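Local coordinates for aminotransferase (Psychrobacter arcticus 273-4, PDB 3IF2), which binds pyridoxal 5'-phosphate and probably transfers amino groups between amino acids and keto acids, perhaps as a valine-pyruvate aminotransferase, at residues 207-212 with 241-246; 267-272 with 285-290; 369-374 with 412-417. All blocks are in the same frame, centred on the assembly; numbering follows the deposited sequence.

Contact 1 (207-212 with 241-246). With PLP (pyridoxal-5'-phosphate), chain C.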
# COMPACT_ATOMS: atom_id res chain seq x y z
N ILE A 207 -18.09 -20.22 -6.69
CA ILE A 207 -17.99 -18.75 -6.88
C ILE A 207 -17.94 -18.16 -5.47
O ILE A 207 -18.86 -18.37 -4.68
CB ILE A 207 -19.18 -18.16 -7.71
CG1 ILE A 207 -19.14 -18.66 -9.15
CG2 ILE A 207 -19.15 -16.63 -7.71
CD1 ILE A 207 -17.92 -18.20 -9.96
N GLY A 208 -16.85 -17.46 -5.15
CA GLY A 208 -16.68 -16.84 -3.82
C GLY A 208 -17.31 -15.47 -3.60
O GLY A 208 -17.67 -15.14 -2.47
N ALA A 209 -17.44 -14.68 -4.66
CA ALA A 209 -18.06 -13.35 -4.61
C ALA A 209 -18.46 -12.91 -6.01
O ALA A 209 -18.01 -13.51 -6.99
CB ALA A 209 -17.09 -12.35 -4.02
N ILE A 210 -19.32 -11.89 -6.09
CA ILE A 210 -19.71 -11.27 -7.36
C ILE A 210 -19.12 -9.86 -7.32
O ILE A 210 -19.15 -9.22 -6.27
CB ILE A 210 -21.23 -11.18 -7.59
CG1 ILE A 210 -21.86 -12.57 -7.57
CG2 ILE A 210 -21.53 -10.53 -8.94
CD1 ILE A 210 -23.38 -12.58 -7.81
N CYS A 211 -18.58 -9.39 -8.45
CA CYS A 211 -18.00 -8.05 -8.52
C CYS A 211 -18.21 -7.30 -9.84
O CYS A 211 -18.19 -7.91 -10.91
CB CYS A 211 -16.50 -8.11 -8.24
SG CYS A 211 -15.75 -6.46 -8.11
N CYS A 212 -18.40 -5.98 -9.75
CA CYS A 212 -18.49 -5.11 -10.91
C CYS A 212 -18.27 -3.63 -10.59
O CYS A 212 -18.45 -3.22 -9.45
CB CYS A 212 -19.84 -5.24 -11.59
SG CYS A 212 -21.14 -4.70 -10.53
N PRO A 241 -20.95 -12.41 -1.16
CA PRO A 241 -21.21 -10.98 -1.23
C PRO A 241 -21.16 -10.42 -2.65
O PRO A 241 -20.61 -11.05 -3.56
CB PRO A 241 -20.07 -10.40 -0.39
CG PRO A 241 -18.98 -11.31 -0.60
CD PRO A 241 -19.61 -12.66 -0.61
N LEU A 242 -21.74 -9.23 -2.78
CA LEU A 242 -21.75 -8.44 -4.00
C LEU A 242 -20.81 -7.25 -3.75
O LEU A 242 -21.12 -6.36 -2.95
CB LEU A 242 -23.16 -7.97 -4.31
CG LEU A 242 -23.41 -7.04 -5.48
CD1 LEU A 242 -22.81 -7.60 -6.76
CD2 LEU A 242 -24.93 -6.81 -5.59
N ILE A 243 -19.65 -7.26 -4.41
CA ILE A 243 -18.65 -6.22 -4.31
C ILE A 243 -18.99 -5.23 -5.40
O ILE A 243 -19.22 -5.65 -6.54
CB ILE A 243 -17.21 -6.77 -4.54
CG1 ILE A 243 -16.92 -7.98 -3.62
CG2 ILE A 243 -16.19 -5.67 -4.29
CD1 ILE A 243 -15.59 -8.60 -3.84
N ILE A 244 -19.04 -3.94 -5.08
CA ILE A 244 -19.37 -2.87 -6.06
C ILE A 244 -18.31 -1.77 -6.01
O ILE A 244 -18.14 -1.11 -4.98
CB ILE A 244 -20.76 -2.23 -5.81
CG1 ILE A 244 -21.84 -3.31 -5.68
CG2 ILE A 244 -21.08 -1.19 -6.93
CD1 ILE A 244 -23.21 -2.74 -5.45
N ASP A 245 -17.64 -1.56 -7.15
CA ASP A 245 -16.57 -0.58 -7.32
C ASP A 245 -17.17 0.75 -7.78
O ASP A 245 -17.57 0.85 -8.95
CB ASP A 245 -15.57 -1.17 -8.32
CG ASP A 245 -14.41 -0.25 -8.70
OD1 ASP A 245 -14.26 0.89 -8.18
OD2 ASP A 245 -13.59 -0.74 -9.51
N ASN A 246 -17.26 1.74 -6.87
CA ASN A 246 -17.74 3.11 -7.21
C ASN A 246 -16.63 4.11 -7.44
O ASN A 246 -16.79 5.28 -7.12
CB ASN A 246 -18.66 3.71 -6.15
CG ASN A 246 -19.88 2.94 -5.99
OD1 ASN A 246 -19.82 1.79 -5.55
ND2 ASN A 246 -21.03 3.55 -6.31
N1 PLP C . -11.98 1.19 -10.18
C2 PLP C . -12.06 1.59 -11.49
C2A PLP C . -13.31 1.27 -12.24
C3 PLP C . -10.98 2.29 -12.08
O3 PLP C . -11.01 2.71 -13.38
C4 PLP C . -9.81 2.55 -11.32
C4A PLP C . -8.59 3.05 -12.07
O4A PLP C . -7.93 4.02 -11.67
C5 PLP C . -9.76 2.11 -9.95
C6 PLP C . -10.87 1.43 -9.42
C5A PLP C . -8.53 2.30 -9.05
O4P PLP C . -8.51 3.54 -8.37
P PLP C . -7.49 3.80 -7.15
O1P PLP C . -6.56 2.69 -6.70
O2P PLP C . -8.44 4.11 -6.04
O3P PLP C . -6.67 4.95 -7.57
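Ile243 CB and Cys211 SG meet 3.9 Å apart on one face of a parallel strand pair, the thiol placed there with SG anti to the backbone N (chi1 -173°). Ile243 CD1 also reaches Ala209 CB. On the other face Leu242 CD1 lies 3.9 Å from Ile210 CG2, the two side chains crossing at a slant. Ile210 is gripped twice by the opposite backbone: its N donates to Pro241 O (3.0 Å), and its O accepts from Ile243 N (2.7 Å). The bond from Cys212 N to Ile243 O is weak, but Asp245 N closes firmly on Cys212 O (2.9 Å). With CG anti to the backbone N (chi1 176°), the Asp245 carboxylate reaches the cofactor, where PLP N1 donates to OD2 at 2.6 Å and more weakly to OD1. Tyr158 OH and Ala247 N also hold this carboxylate. An alanine in place of Asp245 would probably leave the pyridine nitrogen without its acidic mate and weaken the cofactor's electron sink. The two strands belong to a beta-alpha-beta unit whose helix 225-237 covers Ile210, Leu242 and Ile244, while helix 115-125 packs on Cys211 and Ile243; strands 142-149 and 268-273 flank the pair.

Contact 2 (267-272 with 285-290)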
# COMPACT_ATOMS: atom_id res chain seq x y z
N ASN A 267 -24.62 -7.81 3.08
CA ASN A 267 -24.06 -8.68 2.06
C ASN A 267 -23.47 -7.87 0.86
O ASN A 267 -23.19 -8.44 -0.20
CB ASN A 267 -25.11 -9.71 1.60
CG ASN A 267 -24.49 -10.98 1.07
OD1 ASN A 267 -23.62 -11.56 1.71
ND2 ASN A 267 -24.92 -11.41 -0.11
N THR A 268 -23.27 -6.56 1.04
CA THR A 268 -22.70 -5.70 0.01
C THR A 268 -21.36 -5.14 0.50
O THR A 268 -21.22 -4.77 1.67
CB THR A 268 -23.67 -4.54 -0.34
OG1 THR A 268 -24.99 -5.06 -0.58
CG2 THR A 268 -23.19 -3.76 -1.57
N ILE A 269 -20.37 -5.11 -0.40
CA ILE A 269 -19.04 -4.52 -0.12
C ILE A 269 -18.92 -3.37 -1.14
O ILE A 269 -18.75 -3.61 -2.32
CB ILE A 269 -17.90 -5.57 -0.26
CG1 ILE A 269 -18.14 -6.77 0.69
CG2 ILE A 269 -16.52 -4.95 0.02
CD1 ILE A 269 -17.19 -7.96 0.49
N LEU A 270 -19.12 -2.13 -0.67
CA LEU A 270 -19.04 -0.91 -1.52
C LEU A 270 -17.65 -0.32 -1.42
O LEU A 270 -17.21 0.02 -0.32
CB LEU A 270 -20.05 0.16 -1.09
CG LEU A 270 -21.52 0.09 -1.44
CD1 LEU A 270 -22.20 1.31 -0.85
CD2 LEU A 270 -21.70 0.07 -2.95
N CYS A 271 -16.98 -0.19 -2.56
CA CYS A 271 -15.64 0.40 -2.63
C CYS A 271 -15.75 1.79 -3.24
O CYS A 271 -16.40 1.97 -4.29
CB CYS A 271 -14.72 -0.46 -3.47
SG CYS A 271 -14.50 -2.14 -2.86
N PHE A 272 -15.16 2.78 -2.56
CA PHE A 272 -15.07 4.16 -3.04
C PHE A 272 -13.59 4.51 -3.11
O PHE A 272 -12.73 3.77 -2.63
CB PHE A 272 -15.79 5.15 -2.14
CG PHE A 272 -17.19 4.77 -1.79
CD1 PHE A 272 -17.44 3.89 -0.74
CD2 PHE A 272 -18.27 5.31 -2.51
CE1 PHE A 272 -18.73 3.54 -0.40
CE2 PHE A 272 -19.58 4.96 -2.17
CZ PHE A 272 -19.82 4.08 -1.11
N GLY A 285 -8.41 4.52 -0.71
CA GLY A 285 -9.57 3.69 -1.03
C GLY A 285 -10.44 3.61 0.22
O GLY A 285 -9.91 3.65 1.33
N ILE A 286 -11.76 3.51 0.04
CA ILE A 286 -12.71 3.43 1.14
C ILE A 286 -13.56 2.18 0.94
O ILE A 286 -14.09 2.00 -0.16
CB ILE A 286 -13.67 4.66 1.15
CG1 ILE A 286 -12.91 6.00 1.12
CG2 ILE A 286 -14.65 4.59 2.34
CD1 ILE A 286 -13.81 7.26 0.84
N ILE A 287 -13.72 1.34 1.97
CA ILE A 287 -14.55 0.14 1.92
C ILE A 287 -15.67 0.25 2.96
O ILE A 287 -15.38 0.47 4.13
CB ILE A 287 -13.74 -1.19 2.20
CG1 ILE A 287 -12.66 -1.45 1.13
CG2 ILE A 287 -14.67 -2.40 2.18
CD1 ILE A 287 -11.74 -2.67 1.42
N VAL A 288 -16.93 0.12 2.52
CA VAL A 288 -18.10 0.05 3.40
C VAL A 288 -18.60 -1.42 3.32
O VAL A 288 -18.94 -1.90 2.23
CB VAL A 288 -19.19 1.03 2.98
CG1 VAL A 288 -20.47 0.82 3.84
CG2 VAL A 288 -18.65 2.48 3.09
N ALA A 289 -18.62 -2.11 4.47
CA ALA A 289 -18.98 -3.55 4.52
C ALA A 289 -19.38 -4.03 5.89
O ALA A 289 -19.38 -3.26 6.84
CB ALA A 289 -17.79 -4.37 4.03
N ASP A 290 -19.73 -5.30 5.98
CA ASP A 290 -20.02 -5.95 7.26
C ASP A 290 -18.74 -5.95 8.09
O ASP A 290 -17.64 -6.06 7.53
CB ASP A 290 -20.44 -7.42 7.06
CG ASP A 290 -20.94 -8.08 8.36
OD1 ASP A 290 -22.05 -7.72 8.80
OD2 ASP A 290 -20.23 -8.97 8.91
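Leu270 and Val288 form one hydrogen-bonded pair and Phe272 and Ile286 the next (Phe272 N to Ile286 O, 2.7 Å), in an antiparallel pairing whose short strand axes run 161° apart, with Cys271 and Ile287 as the non-hydrogen-bonded pair between them. On the face carrying Phe272, the ring reaches diagonally past its direct partner: with CG anti to its carbonyl carbon (chi1 -50°), CE1 comes to 3.6 Å from Val288 CG2, and the two side chains slant across each other. Phe272 CB rests 3.9 Å from Ile286 CB. The other face, which also carries Cys271, is mainly aliphatic. Ile269 and Ile287 lie side by side, touching through their CG2 methyls at 3.8 Å, and Ile269 CG1 meets Ala289 CB. Helices 115-125 and 291-305 cover this side, the latter preceded by its N-cap Asp290, whose OD2 accepts from Lys292 N. All cross-strand polar links are backbone to backbone, so main-chain bonds set the register of this buried hairpin while the side chains add apolar contacts alone; Gly285, at the end of the pairing, lies near the cofactor-binding residues Ser115 and Ser273.

Contact 3 (369-374 with 412-417)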
# COMPACT_ATOMS: atom_id res chain seq x y z
N TRP A 369 -15.87 4.36 -25.23
CA TRP A 369 -15.61 3.00 -25.69
C TRP A 369 -16.14 2.91 -27.12
O TRP A 369 -17.35 2.96 -27.32
CB TRP A 369 -16.31 2.03 -24.75
CG TRP A 369 -16.14 0.56 -25.00
CD1 TRP A 369 -17.10 -0.31 -25.44
CD2 TRP A 369 -14.97 -0.22 -24.78
NE1 TRP A 369 -16.60 -1.57 -25.51
CE2 TRP A 369 -15.29 -1.55 -25.12
CE3 TRP A 369 -13.68 0.07 -24.33
CZ2 TRP A 369 -14.37 -2.59 -25.02
CZ3 TRP A 369 -12.75 -0.97 -24.24
CH2 TRP A 369 -13.10 -2.28 -24.58
N LEU A 370 -15.21 2.82 -28.08
CA LEU A 370 -15.49 2.83 -29.51
C LEU A 370 -15.45 1.42 -30.08
O LEU A 370 -14.49 0.70 -29.80
CB LEU A 370 -14.45 3.70 -30.26
CG LEU A 370 -14.54 5.24 -30.19
CD1 LEU A 370 -14.85 5.76 -28.81
CD2 LEU A 370 -13.26 5.88 -30.71
N TRP A 371 -16.49 1.05 -30.84
CA TRP A 371 -16.62 -0.27 -31.50
C TRP A 371 -16.64 -0.11 -33.04
O TRP A 371 -17.58 0.43 -33.60
CB TRP A 371 -17.88 -0.98 -31.00
CG TRP A 371 -18.25 -2.30 -31.67
CD1 TRP A 371 -17.39 -3.20 -32.26
CD2 TRP A 371 -19.54 -2.91 -31.70
NE1 TRP A 371 -18.09 -4.30 -32.73
CE2 TRP A 371 -19.41 -4.15 -32.39
CE3 TRP A 371 -20.81 -2.52 -31.24
CZ2 TRP A 371 -20.50 -5.01 -32.62
CZ3 TRP A 371 -21.91 -3.38 -31.47
CH2 TRP A 371 -21.74 -4.60 -32.17
N PHE A 372 -15.57 -0.58 -33.68
CA PHE A 372 -15.41 -0.56 -35.14
C PHE A 372 -15.94 -1.90 -35.67
O PHE A 372 -15.20 -2.88 -35.66
CB PHE A 372 -13.93 -0.37 -35.51
CG PHE A 372 -13.30 0.84 -34.89
CD1 PHE A 372 -13.65 2.12 -35.31
CD2 PHE A 372 -12.33 0.70 -33.90
CE1 PHE A 372 -13.05 3.24 -34.73
CE2 PHE A 372 -11.73 1.82 -33.32
CZ PHE A 372 -12.09 3.09 -33.74
N LYS A 373 -17.20 -1.94 -36.11
CA LYS A 373 -17.78 -3.18 -36.67
C LYS A 373 -17.00 -3.65 -37.91
O LYS A 373 -16.76 -2.85 -38.81
CB LYS A 373 -19.28 -3.04 -37.05
CG LYS A 373 -20.36 -2.98 -35.91
CD LYS A 373 -21.76 -2.83 -36.59
CE LYS A 373 -22.98 -2.66 -35.65
NZ LYS A 373 -23.55 -3.89 -35.03
N ASP A 374 -16.59 -4.92 -37.94
CA ASP A 374 -15.86 -5.56 -39.07
C ASP A 374 -14.55 -4.86 -39.48
O ASP A 374 -14.27 -4.70 -40.67
CB ASP A 374 -16.77 -5.69 -40.31
CG ASP A 374 -18.11 -6.33 -40.00
OD1 ASP A 374 -18.19 -7.16 -39.06
OD2 ASP A 374 -19.08 -6.01 -40.70
N HIS A 412 -11.68 -7.99 -30.15
CA HIS A 412 -10.65 -7.44 -31.04
C HIS A 412 -11.15 -6.26 -31.89
O HIS A 412 -10.42 -5.80 -32.80
CB HIS A 412 -10.11 -8.55 -31.96
CG HIS A 412 -9.41 -9.64 -31.22
ND1 HIS A 412 -8.23 -9.42 -30.53
CD2 HIS A 412 -9.71 -10.95 -31.06
CE1 HIS A 412 -7.84 -10.55 -29.98
NE2 HIS A 412 -8.72 -11.49 -30.28
N GLU A 413 -12.36 -5.74 -31.60
CA GLU A 413 -12.99 -4.66 -32.39
C GLU A 413 -13.21 -3.33 -31.65
O GLU A 413 -13.74 -2.41 -32.25
CB GLU A 413 -14.30 -5.16 -33.03
CG GLU A 413 -14.07 -6.14 -34.17
CD GLU A 413 -15.35 -6.58 -34.87
OE1 GLU A 413 -16.46 -6.29 -34.37
OE2 GLU A 413 -15.22 -7.23 -35.95
N CYS A 414 -12.78 -3.20 -30.40
CA CYS A 414 -12.99 -1.97 -29.66
C CYS A 414 -11.73 -1.30 -29.12
O CYS A 414 -10.66 -1.92 -29.10
CB CYS A 414 -14.00 -2.20 -28.53
SG CYS A 414 -15.51 -2.89 -29.14
N ILE A 415 -11.86 -0.01 -28.79
CA ILE A 415 -10.79 0.74 -28.12
C ILE A 415 -11.36 1.60 -26.97
O ILE A 415 -12.53 1.99 -27.03
CB ILE A 415 -9.89 1.60 -29.09
CG1 ILE A 415 -10.62 2.83 -29.67
CG2 ILE A 415 -9.29 0.70 -30.23
CD1 ILE A 415 -9.75 3.63 -30.67
N ARG A 416 -10.56 1.81 -25.93
CA ARG A 416 -10.90 2.75 -24.84
C ARG A 416 -10.12 4.04 -25.11
O ARG A 416 -8.91 4.00 -25.43
CB ARG A 416 -10.54 2.20 -23.46
CG ARG A 416 -11.15 3.00 -22.32
CD ARG A 416 -10.51 2.64 -20.99
NE ARG A 416 -9.14 3.11 -20.87
CZ ARG A 416 -8.32 2.85 -19.85
NH1 ARG A 416 -8.72 2.12 -18.80
NH2 ARG A 416 -7.09 3.34 -19.86
N MSE A 417 -10.81 5.18 -24.99
CA MSE A 417 -10.26 6.52 -25.23
C MSE A 417 -10.56 7.40 -24.03
O MSE A 417 -11.71 7.46 -23.60
CB MSE A 417 -10.94 7.12 -26.46
CG MSE A 417 -10.37 8.46 -26.89
SE MSE A 417 -11.29 9.17 -28.42
CE MSE A 417 -12.97 9.47 -27.54
O HOH W 1 -18.50 -6.40 -36.28
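Cys414 sits between two indoles, and here the packing is tight. Its CB lies over one face of Trp369, 4.0 Å from the centroid of the six-membered ring in a CH-pi contact, while SG turns to Trp371 and touches its CB at 3.6 Å. The sulfur approaches both five-membered rings obliquely. Trp369 gets there with CG anti to the backbone N (chi1 -178°), which folds the indole across the neighbouring strand until its rim meets Arg416 CB in the ring plane. On the opposite face of the sheet, Ile415 sends CD1 to the edge of the Phe372 ring, 3.8 Å from CE2, and CG1 to Leu370 CB; helices 324-351 and 423-441 close over this side. Leu370 and Ile415 exchange two backbone bonds, and Phe372 N donates to Glu413 O.

Toward Glu413 and Asp374 the pair gives way to a polar end with a bound water. The extended Glu413 side chain slants across Trp371, and OE1 takes the indole NE1 hydrogen at 3.1 Å, on the anti side of the carboxylate and almost in the ring plane. Asp374 N reaches OE2 only weakly. A water donates to both Asp374 OD1 and Glu413 OE1, bridging two acids whose OD1 and OE2 stand 4.3 Å apart. Gln409 NE2 also binds OE2. These donors would probably ease the repulsion and help Glu413 remain ionised; its bond to NE1 helps fix the Trp371 ring, which Phe187 and His410 also meet edge-to-face.

Overall arrangement
Contacts 1 and 2 are consecutive parts of the large mixed sheet, their centres about 10 Å apart: strands 242-245 and 268-273 are neighbours in it, probably joined by hydrogen bonds from Ile244 N to Ile269 O (2.8 Å) and from Asn246 N to Cys271 O (2.7 Å). Contact 3 belongs to a separate six-stranded sheet, its centre about 26 Å from that of contact 1 and about 32 Å from that of contact 2. The cofactor relates all three. Contact 1 grips its ring nitrogen, contact 2 brings Gly285 to about 5 Å (nearest atoms) from its phosphate, and contact 3 places the Arg416 side chain about 6 Å (nearest atoms) from it, NH1 bonding OD1 of cofactor-bound Asn217.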